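Local coordinates for enzyme subtilase SubTY from Bacillus sp. TY145 (Bacillus sp., PDB 5FFN), which probably hydrolyses peptide bonds in proteins as a serine endopeptidase of the subtilisin-like (subtilase) family, with bound calcium and sodium ions, at residues S144-D155 against I178-A187; Y156-I164 against H273-Q281. All coordinates share one frame; numbering follows the deposited sequence.

Contact 1 (S144-D155 against I178-A187); sequences SAKDSLIASAVD and IGFPGGLVNA. With NA (sodium ion), chain E.
K146 lies across the ring of F180 and sets one end of this contact: its CB stands 3.7 Å from the ring centroid, 6° off the normal, a CH-pi contact over one face. S144 O meets the same ring at its edge, 3.5 Å from F180 CD1. Because CG of K146 is anti to the backbone N (chi1 174°) and the chain beyond is extended, the aliphatic stem runs on past the phenyl group, and CE reaches L184 CD2 at 3.7 Å. From there helix 148-159 takes over, packed against by the sodium-binding loop between parallel strands 163-167 and 188-194 of the subtilase fold. L184 presents CD2 to A151 CB, while its CD1 meets A151 CA and V154 CG2; P181 offers CB to I150 CG2 at 3.9 Å. At the far end the amide of N186 donates from ND2 to D155 OD1 (3.0 Å, 161°). ND2 approaches from above the carboxylate plane, the two flat groups being turned steeply against each other, and OD1 lies close to the amide plane. OD1 accepts a second hydrogen bond from water 2, which also links it to N186 N.

In the second shell, D147 N-caps the helix, OD1 accepting from I150 N and weakly from L149 N, and S114 OG is hydrogen-bonded to OD2. E223 forms a salt bridge with K146 NZ. A cis peptide precedes P181, and successive type I turns, P181 to L184 and L184 to A187, fold the loop so that the carbonyl oxygens of G182, L184 and A187 converge on sodium, with waters 3 and 4 completing five ligands. L184 thus faces two ways, its side chain against helix 148-159 and its O on the ion at 2.3 Å: apolar packing and metal coordination constrain the same short loop.

Contact 2 (Y156-I164 against H273-Q281); sequences YAYGKGVLI and HSQLRTELQ
L163 and H273 bring the two backbones nearest, their CA atoms 5.3 Å apart, where strand 163-167 meets the first turn of helix 273-286. Before that point the helix carrying Y158 ends in a Schellman motif: V162 N bonds to A157 O and G161 N to Y158 O, with G161 at positive phi as the C-prime residue. Water 5 links G161 O to H273 N.

The imidazole of H273 slots into this helix end. G161 CA lies over one of its faces, 3.5 Å from the centroid, a CH-pi contact, and its edge is turned toward the face of Y158 in an edge-to-face pair with planes at 59°. NE2 sits above the tyrosine ring and also donates a weak, bent bond to Y158 O (2.9 Å, 120°).

In the alpha/beta subtilase fold this joins the helix-to-strand turn before strand 163-167 of the central sheet to a helix near the C-terminal end of the chain. The side chain of L163, with CG anti to its backbone N (chi1 -175°), ends against that helix: CD2 meets L276 CD2 at 3.8 Å and, more distantly, L280 CD1, while CD1 touches R277 CB. The extended R277 brings NH1 to Y158 OH by a weak bond of 3.3 Å, the hydroxyl lying at the guanidinium edge; the stronger partner of R277 is E227, salt-bridged through NE.

Read from the N terminus, 144-155 enters helix 148-159 and 156-164 finishes it before opening strand 163-167, so the two contacts share that helix. Contact 1 closes first, when loop 178-187, between strands 163-167 and 188-194, folds back on the helix. Contact 2 closes a far longer excursion, with 108 residues between its segments, when helix 273-286 returns. Since the segments alternate along the chain, the two closures cross rather than nest. They also touch: V185 O probably accepts a hydrogen bond from R277 NH2, and N186 O packs on Y158 CD1. Sodium-site loop, helix 148-159, sheet and helix 273-286, the last helix of the chain, are thereby tied together.

Contact 1 (S144-D155 against I178-A187)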
loop_
_atom_site.group_PDB
_atom_site.type_symbol
_atom_site.label_atom_id
_atom_site.label_comp_id
_atom_site.label_asym_id
_atom_site.label_seq_id
_atom_site.Cartn_x
_atom_site.Cartn_y
_atom_site.Cartn_z
ATOM N N SER A 144 -12.604 -3.762 2.704
ATOM C CA SER A 144 -13.407 -3.945 1.516
ATOM C C SER A 144 -14.478 -2.872 1.386
ATOM O O SER A 144 -14.676 -2.294 0.317
ATOM C CB SER A 144 -14.049 -5.325 1.565
ATOM O OG SER A 144 -14.791 -5.524 0.418
ATOM N N ALA A 145 -15.158 -2.619 2.510
ATOM C CA ALA A 145 -16.218 -1.621 2.573
ATOM C C ALA A 145 -15.607 -0.221 2.795
ATOM O O ALA A 145 -14.601 -0.064 3.456
ATOM C CB ALA A 145 -17.142 -1.952 3.723
ATOM N N LYS A 146 -16.273 0.811 2.296
ATOM C CA LYS A 146 -15.885 2.173 2.644
ATOM C C LYS A 146 -16.168 2.424 4.138
ATOM O O LYS A 146 -17.264 2.112 4.650
ATOM C CB LYS A 146 -16.645 3.152 1.760
ATOM C CG LYS A 146 -16.467 4.596 2.084
ATOM C CD LYS A 146 -17.166 5.518 1.072
ATOM C CE LYS A 146 -16.964 6.947 1.407
ATOM N NZ LYS A 146 -17.654 7.814 0.412
ATOM N N ASP A 147 -15.175 2.988 4.804
ATOM C CA ASP A 147 -15.219 3.455 6.213
ATOM C C ASP A 147 -15.235 5.000 6.133
ATOM O O ASP A 147 -14.246 5.635 5.749
ATOM C CB ASP A 147 -13.995 2.935 6.980
ATOM C CG ASP A 147 -13.890 3.456 8.392
ATOM O OD1 ASP A 147 -14.189 4.651 8.670
ATOM O OD2 ASP A 147 -13.484 2.671 9.257
ATOM N N SER A 148 -16.367 5.591 6.503
ATOM C CA SER A 148 -16.503 7.056 6.409
ATOM C C SER A 148 -15.668 7.871 7.409
ATOM O O SER A 148 -15.428 9.082 7.171
ATOM C CB SER A 148 -17.964 7.466 6.442
ATOM O OG SER A 148 -18.638 7.104 5.242
ATOM N N LEU A 149 -15.289 7.258 8.539
ATOM C CA LEU A 149 -14.480 7.946 9.519
ATOM C C LEU A 149 -13.092 8.156 8.882
ATOM O O LEU A 149 -12.516 9.232 8.883
ATOM C CB LEU A 149 -14.346 7.150 10.811
ATOM C CG LEU A 149 -13.532 7.872 11.901
ATOM C CD1 LEU A 149 -14.202 9.237 12.267
ATOM C CD2 LEU A 149 -13.307 6.992 13.103
ATOM N N ILE A 150 -12.553 7.096 8.333
ATOM C CA ILE A 150 -11.285 7.179 7.601
ATOM C C ILE A 150 -11.424 8.153 6.406
ATOM O O ILE A 150 -10.498 8.963 6.142
ATOM C CB ILE A 150 -10.797 5.772 7.197
ATOM C CG1 ILE A 150 -10.292 5.053 8.438
ATOM C CG2 ILE A 150 -9.664 5.833 6.124
ATOM C CD1 ILE A 150 -9.897 3.609 8.213
ATOM N N ALA A 151 -12.540 8.094 5.715
ATOM C CA ALA A 151 -12.776 8.952 4.540
ATOM C C ALA A 151 -12.770 10.423 4.937
ATOM O O ALA A 151 -12.157 11.267 4.250
ATOM C CB ALA A 151 -14.120 8.601 3.867
ATOM N N SER A 152 -13.437 10.736 6.067
ATOM C CA SER A 152 -13.424 12.096 6.594
ATOM C C SER A 152 -11.984 12.593 6.851
ATOM O O SER A 152 -11.624 13.751 6.487
ATOM C CB SER A 152 -14.247 12.174 7.875
ATOM O OG SER A 152 -14.164 13.473 8.452
ATOM N N ALA A 153 -11.168 11.710 7.413
ATOM C CA ALA A 153 -9.750 12.012 7.732
ATOM C C ALA A 153 -8.948 12.227 6.451
ATOM O O ALA A 153 -8.163 13.206 6.331
ATOM C CB ALA A 153 -9.170 10.923 8.552
ATOM N N VAL A 154 -9.160 11.355 5.463
ATOM C CA VAL A 154 -8.474 11.501 4.176
ATOM C C VAL A 154 -8.805 12.864 3.547
ATOM O O VAL A 154 -7.896 13.546 3.048
ATOM C CB VAL A 154 -8.837 10.319 3.236
ATOM C CG1 VAL A 154 -8.500 10.644 1.756
ATOM C CG2 VAL A 154 -8.192 9.046 3.747
ATOM N N ASP A 155 -10.086 13.246 3.549
ATOM C CA ASP A 155 -10.504 14.540 2.957
ATOM C C ASP A 155 -9.911 15.724 3.712
ATOM O O ASP A 155 -9.558 16.705 3.111
ATOM C CB ASP A 155 -12.018 14.651 2.837
ATOM C CG ASP A 155 -12.587 13.674 1.812
ATOM O OD1 ASP A 155 -11.795 13.130 1.008
ATOM O OD2 ASP A 155 -13.797 13.413 1.850
ATOM N N ILE A 178 -12.366 -3.183 -5.615
ATOM C CA ILE A 178 -11.519 -2.132 -4.999
ATOM C C ILE A 178 -11.981 -1.884 -3.557
ATOM O O ILE A 178 -13.188 -1.872 -3.278
ATOM C CB ILE A 178 -11.537 -0.836 -5.878
ATOM C CG1 ILE A 178 -10.511 0.202 -5.390
ATOM C CG2 ILE A 178 -12.925 -0.241 -5.927
ATOM C CD1 ILE A 178 -10.409 1.451 -6.322
ATOM N N GLY A 179 -11.041 -1.722 -2.645
ATOM C CA GLY A 179 -11.346 -1.334 -1.257
ATOM C C GLY A 179 -10.934 0.102 -0.924
ATOM O O GLY A 179 -10.646 0.930 -1.805
ATOM N N PHE A 180 -10.972 0.379 0.356
ATOM C CA PHE A 180 -10.874 1.724 0.919
ATOM C C PHE A 180 -9.838 1.729 2.047
ATOM O O PHE A 180 -9.770 0.772 2.816
ATOM C CB PHE A 180 -12.263 2.175 1.426
ATOM C CG PHE A 180 -13.253 2.288 0.317
ATOM C CD1 PHE A 180 -13.942 1.149 -0.124
ATOM C CD2 PHE A 180 -13.423 3.496 -0.366
ATOM C CE1 PHE A 180 -14.811 1.238 -1.228
ATOM C CE2 PHE A 180 -14.298 3.587 -1.450
ATOM C CZ PHE A 180 -14.982 2.453 -1.881
ATOM N N PRO A 181 -9.095 2.835 2.202
ATOM C CA PRO A 181 -9.326 4.130 1.523
ATOM C C PRO A 181 -8.878 4.315 0.085
ATOM O O PRO A 181 -9.113 5.385 -0.464
ATOM C CB PRO A 181 -8.540 5.119 2.436
ATOM C CG PRO A 181 -7.464 4.324 2.919
ATOM C CD PRO A 181 -8.016 2.953 3.195
ATOM N N GLY A 182 -8.206 3.328 -0.520
ATOM C CA GLY A 182 -7.785 3.444 -1.916
ATOM C C GLY A 182 -8.855 3.981 -2.849
ATOM O O GLY A 182 -8.587 4.889 -3.639
ATOM N N GLY A 183 -10.072 3.419 -2.736
ATOM C CA GLY A 183 -11.212 3.753 -3.580
ATOM C C GLY A 183 -11.843 5.124 -3.369
ATOM O O GLY A 183 -12.794 5.484 -4.084
ATOM N N LEU A 184 -11.330 5.895 -2.415
ATOM C CA LEU A 184 -11.815 7.274 -2.199
ATOM C C LEU A 184 -11.365 8.206 -3.310
ATOM O O LEU A 184 -10.257 8.064 -3.856
ATOM C CB LEU A 184 -11.375 7.831 -0.864
ATOM C CG LEU A 184 -11.852 7.027 0.338
ATOM C CD1 LEU A 184 -11.113 7.508 1.594
ATOM C CD2 LEU A 184 -13.404 7.099 0.490
ATOM N N VAL A 185 -12.165 9.228 -3.587
ATOM C CA VAL A 185 -11.819 10.140 -4.676
ATOM C C VAL A 185 -10.500 10.867 -4.447
ATOM O O VAL A 185 -9.763 11.149 -5.383
ATOM C CB VAL A 185 -12.976 11.156 -4.978
ATOM C CG1 VAL A 185 -13.183 12.005 -3.847
ATOM C CG2 VAL A 185 -12.579 12.046 -6.137
ATOM N N ASN A 186 -10.199 11.142 -3.184
ATOM C CA ASN A 186 -9.037 11.921 -2.812
ATOM C C ASN A 186 -7.829 11.095 -2.359
ATOM O O ASN A 186 -6.881 11.630 -1.796
ATOM C CB ASN A 186 -9.432 12.976 -1.762
ATOM C CG ASN A 186 -10.353 14.068 -2.343
ATOM O OD1 ASN A 186 -10.226 14.420 -3.486
ATOM N ND2 ASN A 186 -11.235 14.589 -1.535
ATOM N N ALA A 187 -7.875 9.776 -2.612
ATOM C CA ALA A 187 -6.708 8.909 -2.388
ATOM C C ALA A 187 -6.304 8.315 -3.735
ATOM O O ALA A 187 -7.164 7.966 -4.531
ATOM C CB ALA A 187 -7.016 7.837 -1.415
HETATM NA NA NA E . -9.017 6.627 -5.104
HETATM O O HOH W 1 -14.526 -3.584 -2.064
HETATM O O HOH W 2 -12.098 11.249 -0.805
HETATM O O HOH W 3 -10.742 5.942 -6.472
HETATM O O HOH W 4 -7.764 6.405 -7.126
#

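Contact 2 (Y156-I164 against H273-Q281)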
loop_
_atom_site.group_PDB
_atom_site.type_symbol
_atom_site.label_atom_id
_atom_site.label_comp_id
_atom_site.label_asym_id
_atom_site.label_seq_id
_atom_site.Cartn_x
_atom_site.Cartn_y
_atom_site.Cartn_z
ATOM N N TYR A 156 -9.843 15.602 5.036
ATOM C CA TYR A 156 -9.227 16.608 5.876
ATOM C C TYR A 156 -7.759 16.791 5.495
ATOM O O TYR A 156 -7.299 17.924 5.319
ATOM C CB TYR A 156 -9.337 16.185 7.325
ATOM C CG TYR A 156 -8.694 17.119 8.328
ATOM C CD1 TYR A 156 -9.320 18.321 8.672
ATOM C CD2 TYR A 156 -7.495 16.796 8.955
ATOM C CE1 TYR A 156 -8.768 19.146 9.623
ATOM C CE2 TYR A 156 -6.935 17.621 9.927
ATOM C CZ TYR A 156 -7.575 18.791 10.244
ATOM O OH TYR A 156 -7.038 19.594 11.226
ATOM N N ALA A 157 -7.043 15.677 5.322
ATOM C CA ALA A 157 -5.624 15.726 4.998
ATOM C C ALA A 157 -5.402 16.244 3.598
ATOM O O ALA A 157 -4.467 17.032 3.368
ATOM C CB ALA A 157 -5.006 14.361 5.184
ATOM N N TYR A 158 -6.244 15.821 2.661
ATOM C CA TYR A 158 -6.105 16.262 1.260
ATOM C C TYR A 158 -6.369 17.764 1.183
ATOM O O TYR A 158 -5.725 18.485 0.404
ATOM C CB TYR A 158 -7.057 15.514 0.337
ATOM C CG TYR A 158 -6.708 15.614 -1.154
ATOM C CD1 TYR A 158 -5.644 14.888 -1.678
ATOM C CD2 TYR A 158 -7.418 16.457 -2.018
ATOM C CE1 TYR A 158 -5.311 14.961 -3.049
ATOM C CE2 TYR A 158 -7.086 16.544 -3.390
ATOM C CZ TYR A 158 -6.033 15.778 -3.892
ATOM O OH TYR A 158 -5.680 15.813 -5.220
ATOM N N GLY A 159 -7.284 18.229 2.042
ATOM C CA GLY A 159 -7.649 19.644 2.103
ATOM C C GLY A 159 -6.551 20.500 2.684
ATOM O O GLY A 159 -6.595 21.709 2.532
ATOM N N LYS A 160 -5.614 19.894 3.393
ATOM C CA LYS A 160 -4.443 20.553 3.960
ATOM C C LYS A 160 -3.127 20.261 3.177
ATOM O O LYS A 160 -2.022 20.484 3.699
ATOM C CB LYS A 160 -4.316 20.178 5.439
ATOM C CG LYS A 160 -5.475 20.711 6.310
ATOM C CD LYS A 160 -5.443 20.111 7.688
ATOM C CE LYS A 160 -5.417 21.139 8.783
ATOM N NZ LYS A 160 -4.174 21.891 8.765
ATOM N N GLY A 161 -3.256 19.852 1.906
ATOM C CA GLY A 161 -2.120 19.720 0.980
ATOM C C GLY A 161 -1.235 18.496 1.129
ATOM O O GLY A 161 -0.056 18.528 0.744
ATOM N N VAL A 162 -1.770 17.440 1.758
ATOM C CA VAL A 162 -1.057 16.167 1.956
ATOM C C VAL A 162 -1.520 15.184 0.867
ATOM O O VAL A 162 -2.734 15.017 0.658
ATOM C CB VAL A 162 -1.361 15.537 3.350
ATOM C CG1 VAL A 162 -0.685 14.166 3.493
ATOM C CG2 VAL A 162 -0.882 16.452 4.493
ATOM N N LEU A 163 -0.579 14.588 0.144
ATOM C CA LEU A 163 -0.922 13.576 -0.869
ATOM C C LEU A 163 -1.202 12.254 -0.136
ATOM O O LEU A 163 -0.443 11.861 0.750
ATOM C CB LEU A 163 0.236 13.362 -1.830
ATOM C CG LEU A 163 -0.056 12.424 -2.998
ATOM C CD1 LEU A 163 -1.123 13.044 -3.900
ATOM C CD2 LEU A 163 1.200 12.135 -3.745
ATOM N N ILE A 164 -2.259 11.561 -0.528
ATOM C CA ILE A 164 -2.597 10.260 0.048
ATOM C C ILE A 164 -2.493 9.180 -1.042
ATOM O O ILE A 164 -3.201 9.233 -2.073
ATOM C CB ILE A 164 -4.030 10.228 0.710
ATOM C CG1 ILE A 164 -4.156 11.259 1.857
ATOM C CG2 ILE A 164 -4.342 8.875 1.286
ATOM C CD1 ILE A 164 -4.832 12.477 1.437
ATOM N N HIS A 273 0.575 19.313 -3.745
ATOM C CA HIS A 273 0.225 17.897 -3.727
ATOM C C HIS A 273 -0.653 17.487 -4.925
ATOM O O HIS A 273 -0.509 16.362 -5.471
ATOM C CB HIS A 273 -0.401 17.538 -2.381
ATOM C CG HIS A 273 -1.828 17.946 -2.228
ATOM N ND1 HIS A 273 -2.265 19.222 -2.475
ATOM C CD2 HIS A 273 -2.910 17.251 -1.793
ATOM C CE1 HIS A 273 -3.578 19.267 -2.286
ATOM N NE2 HIS A 273 -3.984 18.091 -1.837
ATOM N N SER A 274 -1.602 18.340 -5.310
ATOM C CA SER A 274 -2.491 17.985 -6.432
ATOM C C SER A 274 -1.797 18.109 -7.784
ATOM O O SER A 274 -2.070 17.330 -8.697
ATOM C CB SER A 274 -3.789 18.783 -6.411
ATOM O OG SER A 274 -3.541 20.160 -6.645
ATOM N N GLN A 275 -0.874 19.060 -7.921
ATOM C CA GLN A 275 -0.024 19.070 -9.129
ATOM C C GLN A 275 0.860 17.795 -9.209
ATOM O O GLN A 275 1.000 17.207 -10.277
ATOM C CB GLN A 275 0.895 20.296 -9.166
ATOM C CG GLN A 275 0.225 21.658 -9.422
ATOM C CD GLN A 275 1.273 22.766 -9.329
ATOM O OE1 GLN A 275 1.862 22.968 -8.265
ATOM N NE2 GLN A 275 1.550 23.454 -10.459
ATOM N N LEU A 276 1.377 17.375 -8.048
ATOM C CA LEU A 276 2.173 16.138 -7.937
ATOM C C LEU A 276 1.299 14.940 -8.365
ATOM O O LEU A 276 1.727 14.083 -9.148
ATOM C CB LEU A 276 2.722 15.987 -6.511
ATOM C CG LEU A 276 3.438 14.672 -6.209
ATOM C CD1 LEU A 276 4.622 14.501 -7.113
ATOM C CD2 LEU A 276 3.832 14.645 -4.759
ATOM N N ARG A 277 0.077 14.887 -7.857
ATOM C CA ARG A 277 -0.853 13.818 -8.192
ATOM C C ARG A 277 -1.140 13.800 -9.688
ATOM O O ARG A 277 -1.210 12.732 -10.308
ATOM C CB ARG A 277 -2.173 14.013 -7.449
ATOM C CG ARG A 277 -3.174 12.929 -7.719
ATOM C CD ARG A 277 -4.372 13.045 -6.860
ATOM N NE ARG A 277 -5.313 11.946 -7.080
ATOM C CZ ARG A 277 -6.520 11.880 -6.527
ATOM N NH1 ARG A 277 -6.977 12.856 -5.762
ATOM N NH2 ARG A 277 -7.282 10.827 -6.739
ATOM N N THR A 278 -1.309 15.003 -10.260
ATOM C CA THR A 278 -1.604 15.135 -11.679
ATOM C C THR A 278 -0.447 14.597 -12.521
ATOM O O THR A 278 -0.664 13.996 -13.567
ATOM C CB THR A 278 -1.895 16.626 -12.002
ATOM O OG1 THR A 278 -3.117 16.961 -11.353
ATOM C CG2 THR A 278 -2.033 16.895 -13.457
ATOM N N GLU A 279 0.764 14.851 -12.077
ATOM C CA GLU A 279 1.959 14.428 -12.796
ATOM C C GLU A 279 2.160 12.906 -12.629
ATOM O O GLU A 279 2.616 12.249 -13.556
ATOM C CB GLU A 279 3.153 15.252 -12.355
ATOM C CG GLU A 279 4.472 14.797 -12.821
ATOM C CD GLU A 279 4.713 14.789 -14.331
ATOM O OE1 GLU A 279 3.846 15.081 -15.184
ATOM O OE2 GLU A 279 5.834 14.386 -14.678
ATOM N N LEU A 280 1.784 12.345 -11.485
ATOM C CA LEU A 280 1.708 10.861 -11.391
ATOM C C LEU A 280 0.761 10.273 -12.446
ATOM O O LEU A 280 1.070 9.266 -13.104
ATOM C CB LEU A 280 1.333 10.375 -9.975
ATOM C CG LEU A 280 2.366 10.543 -8.869
ATOM C CD1 LEU A 280 1.689 10.263 -7.485
ATOM C CD2 LEU A 280 3.569 9.622 -9.098
ATOM N N GLN A 281 -0.392 10.899 -12.603
ATOM C CA GLN A 281 -1.354 10.489 -13.588
ATOM C C GLN A 281 -0.761 10.640 -15.002
ATOM O O GLN A 281 -0.914 9.743 -15.831
ATOM C CB GLN A 281 -2.612 11.311 -13.420
ATOM C CG GLN A 281 -3.326 11.066 -12.073
ATOM C CD GLN A 281 -4.503 12.019 -11.862
ATOM O OE1 GLN A 281 -4.707 12.907 -12.689
ATOM N NE2 GLN A 281 -5.247 11.873 -10.736
HETATM O O HOH W 5 0.630 20.590 -1.096
#